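PDB 2J13: polysaccharide deacetylase from Bacillus anthracis, which probably removes acetyl groups from sugars of bacterial cell-wall peptidoglycan as a zinc-binding family 4 carbohydrate esterase. Local coordinates for residues 57-62 and 82-87; 87-92 and 115-120; 110-115 and 146-151. All blocks are in the same frame, centred on the assembly; numbering follows the deposited sequence. Where two conformers were deposited one is given.

Contact 1 of 3, residues 57-62 and 82-87; sequences IYLTFD and VPATFF
Phe61 is held through both of its backbone polar atoms, its N giving a bond to Thr85 O (2.9 Å) and its O taking one from Phe87 N (2.8 Å). The second is the straighter of the two. Thr85 N adds a longer bond to Leu59 O (3.2 Å). One residue of 57-62 thus bonds to two residues flanking its partner, the pattern of parallel strands, and the axes diverge by just 17°. The pair forms the two strands of a beta-alpha-beta unit whose helix is 70-80. Ahead of these bonds, a water spans Leu59 N and Pro83 O.

On the face bearing Leu59, Phe61, Ala84 and Phe86, the two phenyl rings lie side by side and point the same way. Their planes are only 11° apart, but with centroids 5.1 Å apart the rings barely overlap; the closest approach is CD1 of Phe61 to CE2 of Phe86 at 3.6 Å. The Ala84 methyl sits at the edge of the Phe61 ring. On the other face Thr60 OG1 bonds to Leu208 O and Arg152, and Asp62 OD1 forms a salt bridge with Arg152. Asp62 OD1 also lies 3.5 Å from Phe87 CD2, the carboxylate turned 88° from the ring plane.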
loop_
_atom_site.group_PDB
_atom_site.type_symbol
_atom_site.label_atom_id
_atom_site.label_comp_id
_atom_site.label_asym_id
_atom_site.label_seq_id
_atom_site.Cartn_x
_atom_site.Cartn_y
_atom_site.Cartn_z
ATOM N N ILE A 57 12.848 3.266 -5.679
ATOM C CA ILE A 57 11.857 2.205 -5.528
ATOM C C ILE A 57 11.132 2.332 -4.184
ATOM O O ILE A 57 11.566 3.052 -3.296
ATOM C CB ILE A 57 12.467 0.834 -5.716
ATOM C CG1 ILE A 57 13.604 0.590 -4.703
ATOM C CG2 ILE A 57 12.928 0.680 -7.189
ATOM C CD1 ILE A 57 14.208 -0.851 -4.775
ATOM N N TYR A 58 9.982 1.661 -4.069
ATOM C CA TYR A 58 9.018 1.927 -2.979
ATOM C C TYR A 58 8.508 0.628 -2.390
ATOM O O TYR A 58 7.816 -0.101 -3.052
ATOM C CB TYR A 58 7.848 2.757 -3.526
ATOM C CG TYR A 58 8.333 3.972 -4.267
ATOM C CD1 TYR A 58 8.575 5.150 -3.591
ATOM C CD2 TYR A 58 8.597 3.922 -5.626
ATOM C CE1 TYR A 58 9.073 6.281 -4.262
ATOM C CE2 TYR A 58 9.085 5.042 -6.307
ATOM C CZ TYR A 58 9.326 6.211 -5.600
ATOM O OH TYR A 58 9.791 7.366 -6.206
ATOM N N LEU A 59 8.880 0.355 -1.143
ATOM C CA LEU A 59 8.468 -0.834 -0.446
ATOM C C LEU A 59 7.108 -0.626 0.233
ATOM O O LEU A 59 6.894 0.380 0.939
ATOM C CB LEU A 59 9.555 -1.185 0.569
ATOM C CG LEU A 59 9.380 -2.420 1.417
ATOM C CD1 LEU A 59 9.282 -3.636 0.523
ATOM C CD2 LEU A 59 10.504 -2.597 2.447
ATOM N N THR A 60 6.212 -1.596 0.050
ATOM C CA THR A 60 4.913 -1.577 0.702
ATOM C C THR A 60 4.556 -2.972 1.179
ATOM O O THR A 60 5.084 -3.959 0.663
ATOM C CB THR A 60 3.802 -1.067 -0.227
ATOM O OG1 THR A 60 3.521 -2.044 -1.242
ATOM C CG2 THR A 60 4.156 0.277 -0.843
ATOM N N PHE A 61 3.682 -3.009 2.177
ATOM C CA PHE A 61 3.138 -4.242 2.765
ATOM C C PHE A 61 1.641 -4.036 2.949
ATOM O O PHE A 61 1.199 -2.919 3.240
ATOM C CB PHE A 61 3.748 -4.546 4.135
ATOM C CG PHE A 61 5.236 -4.779 4.113
ATOM C CD1 PHE A 61 6.106 -3.732 4.188
ATOM C CD2 PHE A 61 5.752 -6.064 4.042
ATOM C CE1 PHE A 61 7.502 -3.964 4.179
ATOM C CE2 PHE A 61 7.115 -6.266 4.029
ATOM C CZ PHE A 61 7.958 -5.205 4.045
ATOM N N ASP A 62 0.875 -5.131 2.832
ATOM C CA ASP A 62 -0.542 -5.122 3.210
ATOM C C ASP A 62 -0.734 -5.926 4.499
ATOM O O ASP A 62 -0.202 -7.037 4.654
ATOM C CB ASP A 62 -1.431 -5.690 2.104
ATOM C CG ASP A 62 -1.430 -4.860 0.864
ATOM O OD1 ASP A 62 -0.869 -3.746 0.894
ATOM O OD2 ASP A 62 -1.921 -5.365 -0.198
ATOM N N VAL A 82 15.096 1.978 5.985
ATOM C CA VAL A 82 14.297 1.876 4.774
ATOM C C VAL A 82 12.852 2.203 5.156
ATOM O O VAL A 82 12.321 1.568 6.081
ATOM C CB VAL A 82 14.374 0.415 4.209
ATOM C CG1 VAL A 82 13.309 0.175 3.171
ATOM C CG2 VAL A 82 15.764 0.165 3.617
ATOM N N PRO A 83 12.241 3.184 4.472
ATOM C CA PRO A 83 10.842 3.525 4.694
ATOM C C PRO A 83 9.896 2.588 3.950
ATOM O O PRO A 83 10.221 2.101 2.883
ATOM C CB PRO A 83 10.746 4.928 4.100
ATOM C CG PRO A 83 11.696 4.940 2.990
ATOM C CD PRO A 83 12.843 4.046 3.443
ATOM N N ALA A 84 8.726 2.358 4.533
ATOM C CA ALA A 84 7.690 1.564 3.878
ATOM C C ALA A 84 6.322 2.139 4.190
ATOM O O ALA A 84 6.156 2.917 5.140
ATOM C CB ALA A 84 7.765 0.132 4.354
ATOM N N THR A 85 5.340 1.787 3.360
ATOM C CA THR A 85 3.936 2.017 3.670
ATOM C C THR A 85 3.309 0.654 4.011
ATOM O O THR A 85 3.486 -0.315 3.261
ATOM C CB THR A 85 3.130 2.711 2.538
ATOM O OG1 THR A 85 3.595 4.055 2.361
ATOM C CG2 THR A 85 1.617 2.743 2.859
ATOM N N PHE A 86 2.575 0.612 5.123
ATOM C CA PHE A 86 1.806 -0.534 5.586
ATOM C C PHE A 86 0.331 -0.174 5.406
ATOM O O PHE A 86 -0.174 0.735 6.082
ATOM C CB PHE A 86 2.085 -0.817 7.065
ATOM C CG PHE A 86 3.506 -1.259 7.334
ATOM C CD1 PHE A 86 4.502 -0.327 7.505
ATOM C CD2 PHE A 86 3.824 -2.599 7.365
ATOM C CE1 PHE A 86 5.816 -0.729 7.713
ATOM C CE2 PHE A 86 5.151 -3.018 7.609
ATOM C CZ PHE A 86 6.126 -2.053 7.796
ATOM N N PHE A 87 -0.332 -0.890 4.497
ATOM C CA PHE A 87 -1.757 -0.706 4.229
ATOM C C PHE A 87 -2.519 -1.597 5.169
ATOM O O PHE A 87 -2.493 -2.802 5.023
ATOM C CB PHE A 87 -2.089 -1.062 2.755
ATOM C CG PHE A 87 -1.555 -0.081 1.790
ATOM C CD1 PHE A 87 -2.254 1.067 1.479
ATOM C CD2 PHE A 87 -0.339 -0.325 1.122
ATOM C CE1 PHE A 87 -1.722 2.011 0.580
ATOM C CE2 PHE A 87 0.186 0.631 0.261
ATOM C CZ PHE A 87 -0.528 1.794 -0.030
HETATM O O HOH W 1 10.854 2.062 0.244
#

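Contact 2 of 3, residues 87-92 and 115-120. With ZN (zinc ion), chain E; ZN (zinc ion), chain B.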
loop_
_atom_site.group_PDB
_atom_site.type_symbol
_atom_site.label_atom_id
_atom_site.label_comp_id
_atom_site.label_asym_id
_atom_site.label_seq_id
_atom_site.Cartn_x
_atom_site.Cartn_y
_atom_site.Cartn_z
ATOM N N PHE A 87 -0.332 -0.890 4.497
ATOM C CA PHE A 87 -1.757 -0.706 4.229
ATOM C C PHE A 87 -2.519 -1.597 5.169
ATOM O O PHE A 87 -2.493 -2.802 5.023
ATOM C CB PHE A 87 -2.089 -1.062 2.755
ATOM C CG PHE A 87 -1.555 -0.081 1.790
ATOM C CD1 PHE A 87 -2.254 1.067 1.479
ATOM C CD2 PHE A 87 -0.339 -0.325 1.122
ATOM C CE1 PHE A 87 -1.722 2.011 0.580
ATOM C CE2 PHE A 87 0.186 0.631 0.261
ATOM C CZ PHE A 87 -0.528 1.794 -0.030
ATOM N N VAL A 88 -3.177 -0.996 6.158
ATOM C CA VAL A 88 -3.824 -1.727 7.270
ATOM C C VAL A 88 -5.350 -1.806 7.152
ATOM O O VAL A 88 -5.992 -0.887 6.647
ATOM C CB VAL A 88 -3.448 -1.102 8.666
ATOM C CG1 VAL A 88 -1.908 -1.095 8.825
ATOM C CG2 VAL A 88 -4.045 0.290 8.797
ATOM N N THR A 89 -5.918 -2.910 7.626
ATOM C CA THR A 89 -7.371 -3.021 7.749
ATOM C C THR A 89 -7.846 -2.671 9.175
ATOM O O THR A 89 -7.055 -2.538 10.094
ATOM C CB THR A 89 -7.843 -4.433 7.438
ATOM O OG1 THR A 89 -7.360 -5.356 8.431
ATOM C CG2 THR A 89 -7.410 -4.882 6.013
ATOM N N GLY A 90 -9.150 -2.584 9.363
ATOM C CA GLY A 90 -9.724 -2.371 10.707
ATOM C C GLY A 90 -9.459 -3.501 11.688
ATOM O O GLY A 90 -9.179 -3.240 12.873
ATOM N N HIS A 91 -9.506 -4.747 11.221
ATOM C CA HIS A 91 -9.197 -5.901 12.052
ATOM C C HIS A 91 -7.770 -5.823 12.544
ATOM O O HIS A 91 -7.474 -6.060 13.705
ATOM C CB HIS A 91 -9.389 -7.202 11.265
ATOM C CG HIS A 91 -8.978 -8.445 12.007
ATOM N ND1 HIS A 91 -9.770 -9.036 12.974
ATOM C CD2 HIS A 91 -7.875 -9.222 11.902
ATOM C CE1 HIS A 91 -9.164 -10.112 13.441
ATOM N NE2 HIS A 91 -8.015 -10.251 12.807
ATOM N N TYR A 92 -6.877 -5.432 11.649
ATOM C CA TYR A 92 -5.486 -5.287 12.026
ATOM C C TYR A 92 -5.323 -4.177 13.075
ATOM O O TYR A 92 -4.679 -4.386 14.102
ATOM C CB TYR A 92 -4.631 -5.004 10.792
ATOM C CG TYR A 92 -3.171 -5.249 11.054
ATOM C CD1 TYR A 92 -2.379 -4.245 11.554
ATOM C CD2 TYR A 92 -2.605 -6.477 10.818
ATOM C CE1 TYR A 92 -1.053 -4.463 11.833
ATOM C CE2 TYR A 92 -1.279 -6.715 11.103
ATOM C CZ TYR A 92 -0.507 -5.688 11.592
ATOM O OH TYR A 92 0.817 -5.876 11.902
ATOM N N TRP A 115 -11.902 -1.168 6.195
ATOM C CA TRP A 115 -12.256 -1.697 7.504
ATOM C C TRP A 115 -12.354 -3.212 7.546
ATOM O O TRP A 115 -11.716 -3.852 8.375
ATOM C CB TRP A 115 -13.548 -1.060 8.023
ATOM C CG TRP A 115 -13.730 -1.419 9.461
ATOM C CD1 TRP A 115 -14.436 -2.476 9.966
ATOM C CD2 TRP A 115 -13.082 -0.797 10.574
ATOM N NE1 TRP A 115 -14.287 -2.524 11.345
ATOM C CE2 TRP A 115 -13.451 -1.513 11.730
ATOM C CE3 TRP A 115 -12.222 0.306 10.700
ATOM C CZ2 TRP A 115 -12.996 -1.156 13.009
ATOM C CZ3 TRP A 115 -11.762 0.651 11.967
ATOM C CH2 TRP A 115 -12.157 -0.077 13.095
ATOM N N SER A 116 -13.169 -3.783 6.668
ATOM C CA SER A 116 -13.472 -5.215 6.689
ATOM C C SER A 116 -12.966 -6.005 5.462
ATOM O O SER A 116 -13.264 -7.221 5.322
ATOM C CB SER A 116 -14.975 -5.425 6.887
ATOM O OG SER A 116 -15.671 -4.945 5.780
ATOM N N HIS A 117 -12.192 -5.344 4.596
ATOM C CA HIS A 117 -11.568 -6.000 3.448
ATOM C C HIS A 117 -12.559 -6.662 2.486
ATOM O O HIS A 117 -12.291 -7.744 1.966
ATOM C CB HIS A 117 -10.555 -7.042 3.975
ATOM C CG HIS A 117 -9.455 -7.416 3.018
ATOM N ND1 HIS A 117 -9.435 -8.622 2.345
ATOM C CD2 HIS A 117 -8.292 -6.798 2.708
ATOM C CE1 HIS A 117 -8.327 -8.703 1.618
ATOM N NE2 HIS A 117 -7.603 -7.613 1.838
ATOM N N PRO A 118 -13.658 -5.969 2.145
ATOM C CA PRO A 118 -14.525 -6.448 1.061
ATOM C C PRO A 118 -13.957 -6.085 -0.275
ATOM O O PRO A 118 -13.156 -5.157 -0.401
ATOM C CB PRO A 118 -15.789 -5.641 1.278
ATOM C CG PRO A 118 -15.256 -4.301 1.709
ATOM C CD PRO A 118 -14.150 -4.688 2.672
ATOM N N ASP A 119 -14.384 -6.800 -1.299
ATOM C CA ASP A 119 -14.165 -6.326 -2.661
ATOM C C ASP A 119 -14.969 -5.041 -2.867
ATOM O O ASP A 119 -16.217 -5.024 -2.674
ATOM C CB ASP A 119 -14.579 -7.417 -3.670
ATOM C CG ASP A 119 -13.470 -8.479 -3.907
ATOM O OD1 ASP A 119 -12.337 -8.374 -3.339
ATOM O OD2 ASP A 119 -13.744 -9.439 -4.706
ATOM N N PHE A 120 -14.284 -3.955 -3.232
ATOM C CA PHE A 120 -14.912 -2.620 -3.360
ATOM C C PHE A 120 -15.996 -2.576 -4.434
ATOM O O PHE A 120 -16.918 -1.788 -4.356
ATOM C CB PHE A 120 -13.901 -1.527 -3.649
ATOM C CG PHE A 120 -13.037 -1.128 -2.439
ATOM C CD1 PHE A 120 -13.228 -1.701 -1.192
ATOM C CD2 PHE A 120 -12.113 -0.122 -2.581
ATOM C CE1 PHE A 120 -12.455 -1.293 -0.090
ATOM C CE2 PHE A 120 -11.335 0.297 -1.493
ATOM C CZ PHE A 120 -11.508 -0.309 -0.261
HETATM ZN ZN ZN E . -11.530 -8.658 13.407
HETATM ZN ZN ZN B . -5.612 -7.326 1.353
HETATM O O HOH W 2 -11.848 -7.522 15.389
#
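Gly90 and Trp115 bring their CA atoms to 4.1 Å where the strand ending at Val88 gives way to helix 90-95 and the loop 115-120 passes its first turn. Gly90 N points to Trp115 O at 3.0 Å, but the angle of 129° at the hydrogen makes this a weak, bent bond. Beyond it the loop turns at His117, whose backbone takes left-handed helical angles, and only after this residue does it leave 87-92 behind.

The Trp115 side chain starts away from the helix, yet with CG anti to the backbone N its indole folds back. Gly90 CA then stands over one face of the six-membered ring, 3.7 Å from the ring centroid and only 12° off the normal: a CH-pi contact made possible because glycine carries no side chain there. Thr89 is the N-cap of the helix. Thr89 OG1, placed between the backbone N and the carbonyl carbon (chi1 66°), accepts from Tyr92 N at 3.3 Å, and Thr89 CG2, beside the backbone N, touches His117 CD2 at 3.9 Å.

His91 binds a separate zinc ion through ND1 (1.9 Å), with a water as further ligand. His117 NE2 coordinates, at 2.1 Å, the zinc ion that His113 also binds. Chemically, Thr89 therefore has two roles: its hydroxyl satisfies an N-H of the first helical turn, and its methyl gives apolar packing beside the imidazole of a zinc ligand.

Contact 3 of 3, residues 110-115 and 146-151. With ZN (zinc ion), chain B.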
loop_
_atom_site.group_PDB
_atom_site.type_symbol
_atom_site.label_atom_id
_atom_site.label_comp_id
_atom_site.label_asym_id
_atom_site.label_seq_id
_atom_site.Cartn_x
_atom_site.Cartn_y
_atom_site.Cartn_z
ATOM N N ILE A 110 1.290 4.865 7.310
ATOM C CA ILE A 110 0.213 3.896 7.452
ATOM C C ILE A 110 -0.845 4.221 6.399
ATOM O O ILE A 110 -1.366 5.361 6.329
ATOM C CB ILE A 110 -0.414 3.898 8.866
ATOM C CG1 ILE A 110 0.654 3.656 9.940
ATOM C CG2 ILE A 110 -1.490 2.845 8.987
ATOM C CD1 ILE A 110 0.075 3.927 11.350
ATOM N N GLY A 111 -1.093 3.245 5.526
ATOM C CA GLY A 111 -2.113 3.383 4.484
ATOM C C GLY A 111 -3.402 2.682 4.845
ATOM O O GLY A 111 -3.474 1.943 5.792
ATOM N N ASN A 112 -4.405 2.902 4.005
ATOM C CA ASN A 112 -5.757 2.458 4.210
ATOM C C ASN A 112 -6.072 1.240 3.331
ATOM O O ASN A 112 -6.057 1.366 2.093
ATOM C CB ASN A 112 -6.687 3.612 3.867
ATOM C CG ASN A 112 -8.123 3.385 4.279
ATOM O OD1 ASN A 112 -8.635 2.257 4.270
ATOM N ND2 ASN A 112 -8.803 4.491 4.664
ATOM N N HIS A 113 -6.373 0.095 3.946
ATOM C CA HIS A 113 -6.705 -1.138 3.231
ATOM C C HIS A 113 -8.162 -1.557 3.511
ATOM O O HIS A 113 -8.515 -2.712 3.299
ATOM C CB HIS A 113 -5.744 -2.259 3.611
ATOM C CG HIS A 113 -5.639 -3.390 2.638
ATOM N ND1 HIS A 113 -5.640 -3.224 1.272
ATOM C CD2 HIS A 113 -5.447 -4.709 2.857
ATOM C CE1 HIS A 113 -5.512 -4.412 0.690
ATOM N NE2 HIS A 113 -5.395 -5.331 1.628
ATOM N N SER A 114 -8.966 -0.610 3.994
ATOM C CA SER A 114 -10.410 -0.771 4.329
ATOM C C SER A 114 -10.720 -1.447 5.651
ATOM O O SER A 114 -9.918 -2.197 6.190
ATOM C CB SER A 114 -11.152 -1.535 3.217
ATOM O OG SER A 114 -11.111 -2.915 3.458
ATOM N N TRP A 115 -11.902 -1.168 6.195
ATOM C CA TRP A 115 -12.256 -1.697 7.504
ATOM C C TRP A 115 -12.354 -3.212 7.546
ATOM O O TRP A 115 -11.716 -3.852 8.375
ATOM C CB TRP A 115 -13.548 -1.060 8.023
ATOM C CG TRP A 115 -13.730 -1.419 9.461
ATOM C CD1 TRP A 115 -14.436 -2.476 9.966
ATOM C CD2 TRP A 115 -13.082 -0.797 10.574
ATOM N NE1 TRP A 115 -14.287 -2.524 11.345
ATOM C CE2 TRP A 115 -13.451 -1.513 11.730
ATOM C CE3 TRP A 115 -12.222 0.306 10.700
ATOM C CZ2 TRP A 115 -12.996 -1.156 13.009
ATOM C CZ3 TRP A 115 -11.762 0.651 11.967
ATOM C CH2 TRP A 115 -12.157 -0.077 13.095
ATOM N N LYS A 146 -0.974 12.419 10.714
ATOM C CA LYS A 146 -1.728 13.622 10.345
ATOM C C LYS A 146 -2.699 13.403 9.198
ATOM O O LYS A 146 -3.847 13.862 9.249
ATOM C CB LYS A 146 -0.757 14.741 9.977
ATOM C CG LYS A 146 -1.408 16.075 9.652
ATOM C CD LYS A 146 -0.415 17.016 9.001
ATOM C CE LYS A 146 -1.060 18.321 8.571
ATOM N NZ LYS A 146 -0.115 19.111 7.728
ATOM N N GLU A 147 -2.224 12.716 8.154
ATOM C CA GLU A 147 -2.979 12.573 6.933
ATOM C C GLU A 147 -2.944 11.096 6.564
ATOM O O GLU A 147 -1.959 10.418 6.847
ATOM C CB GLU A 147 -2.335 13.387 5.818
ATOM C CG GLU A 147 -2.323 14.928 6.000
ATOM C CD GLU A 147 -3.726 15.517 6.131
ATOM O OE1 GLU A 147 -4.686 14.921 5.589
ATOM O OE2 GLU A 147 -3.888 16.588 6.777
ATOM N N VAL A 148 -4.015 10.632 5.933
ATOM C CA VAL A 148 -4.066 9.291 5.347
ATOM C C VAL A 148 -4.395 9.509 3.869
ATOM O O VAL A 148 -5.556 9.731 3.508
ATOM C CB VAL A 148 -5.094 8.395 6.036
ATOM C CG1 VAL A 148 -5.185 7.038 5.346
ATOM C CG2 VAL A 148 -4.780 8.215 7.565
ATOM N N LYS A 149 -3.385 9.444 3.012
ATOM C CA LYS A 149 -3.476 9.827 1.603
ATOM C C LYS A 149 -3.626 8.634 0.658
ATOM O O LYS A 149 -4.022 8.795 -0.488
ATOM C CB LYS A 149 -2.184 10.550 1.190
ATOM C CG LYS A 149 -1.895 11.900 1.896
ATOM C CD LYS A 149 -1.101 12.813 0.967
ATOM C CE LYS A 149 0.308 12.289 0.671
ATOM N NZ LYS A 149 1.078 12.937 -0.494
ATOM N N TYR A 150 -3.255 7.446 1.133
ATOM C CA TYR A 150 -3.022 6.285 0.254
ATOM C C TYR A 150 -3.993 5.153 0.574
ATOM O O TYR A 150 -4.045 4.680 1.696
ATOM C CB TYR A 150 -1.570 5.812 0.369
ATOM C CG TYR A 150 -0.598 6.939 0.162
ATOM C CD1 TYR A 150 -0.498 7.584 -1.066
ATOM C CD2 TYR A 150 0.200 7.391 1.198
ATOM C CE1 TYR A 150 0.382 8.653 -1.242
ATOM C CE2 TYR A 150 1.055 8.434 1.029
ATOM C CZ TYR A 150 1.141 9.072 -0.185
ATOM O OH TYR A 150 2.020 10.140 -0.339
ATOM N N VAL A 151 -4.700 4.688 -0.454
ATOM C CA VAL A 151 -5.603 3.556 -0.345
ATOM C C VAL A 151 -5.117 2.462 -1.281
ATOM O O VAL A 151 -4.813 2.745 -2.417
ATOM C CB VAL A 151 -7.054 3.972 -0.693
ATOM C CG1 VAL A 151 -7.915 2.752 -0.942
ATOM C CG2 VAL A 151 -7.597 4.848 0.440
HETATM ZN ZN ZN B . -5.612 -7.326 1.353
HETATM O O HOH W 3 -1.732 6.942 3.982
#
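The flat carboxamide of Asn112 lies alongside Val151, both side chains pointing the same way, and Val151 CG2 touches Asn112 CG at 4.1 Å and CB at 3.8 Å. The Tyr150 ring does not touch 110-115: one face carries Lys149 CB, centred over it, and its hydroxyl bonds to Asp239. The His113 imidazole turns away from 146-151, meeting the ring of His117 at about 65° between planes.

A short backbone link joins the segments. Asn112 N gives a nearly straight bond to Tyr150 O (2.9 Å, 169° at the hydrogen), and a backbone bond between Asn112 and Arg152 completes a single beta bridge of Asn112 with Val151. In addition, Val151 CA approaches Asn112 O at 3.3 Å as a CA-H...O contact. One step back, a water donates to Ile110 O and accepts from Tyr150 N, bridging the two backbones. Val148 CG1 packs on Asn112 CB.

Asn112 uses its amide in two directions. Asn112 OD1 accepts from Ser114 N (2.9 Å), closing an Asx turn as the strand ends, and ND2 bonds to Leu132 O of helix 125-143. These bonds fix the rotation of the carboxamide and shape the chain next to His113. His113 NE2 coordinates zinc at 2.0 Å, and its ND1 bonds to Arg152 O, a second-shell carbonyl just after Val151 that orients the ring. Ser114 OG donates to His113 O. A zinc histidine just past the C-terminal end of strand 109-112, followed by serine and three residues later by His117, is the His-Ser-x-x-His motif of the family 4 esterases.

Overall arrangement
From the N terminus, contact 1 comes first: residues 82-87 return beside 57-62 after helix 70-80, closing a loop before either other contact opens. Contact 2 then starts from Phe87, which it shares with contact 1, and contact 3 opens at residue 110 before contact 2 closes with 115-120. Contacts 2 and 3 therefore cross and share Trp115. Contact 3 closes last, after helix 125-143. Contacts 1 and 2 both use strand 84-88, which lies between 56-63 and 109-112; contact 3 adds 150-151 beside 109-112. Phe86 O lies 2.7 Å from Gly111 N, a probable hydrogen bond. Together they tie the sheet to the loop where contacts 2 and 3 meet one zinc ion.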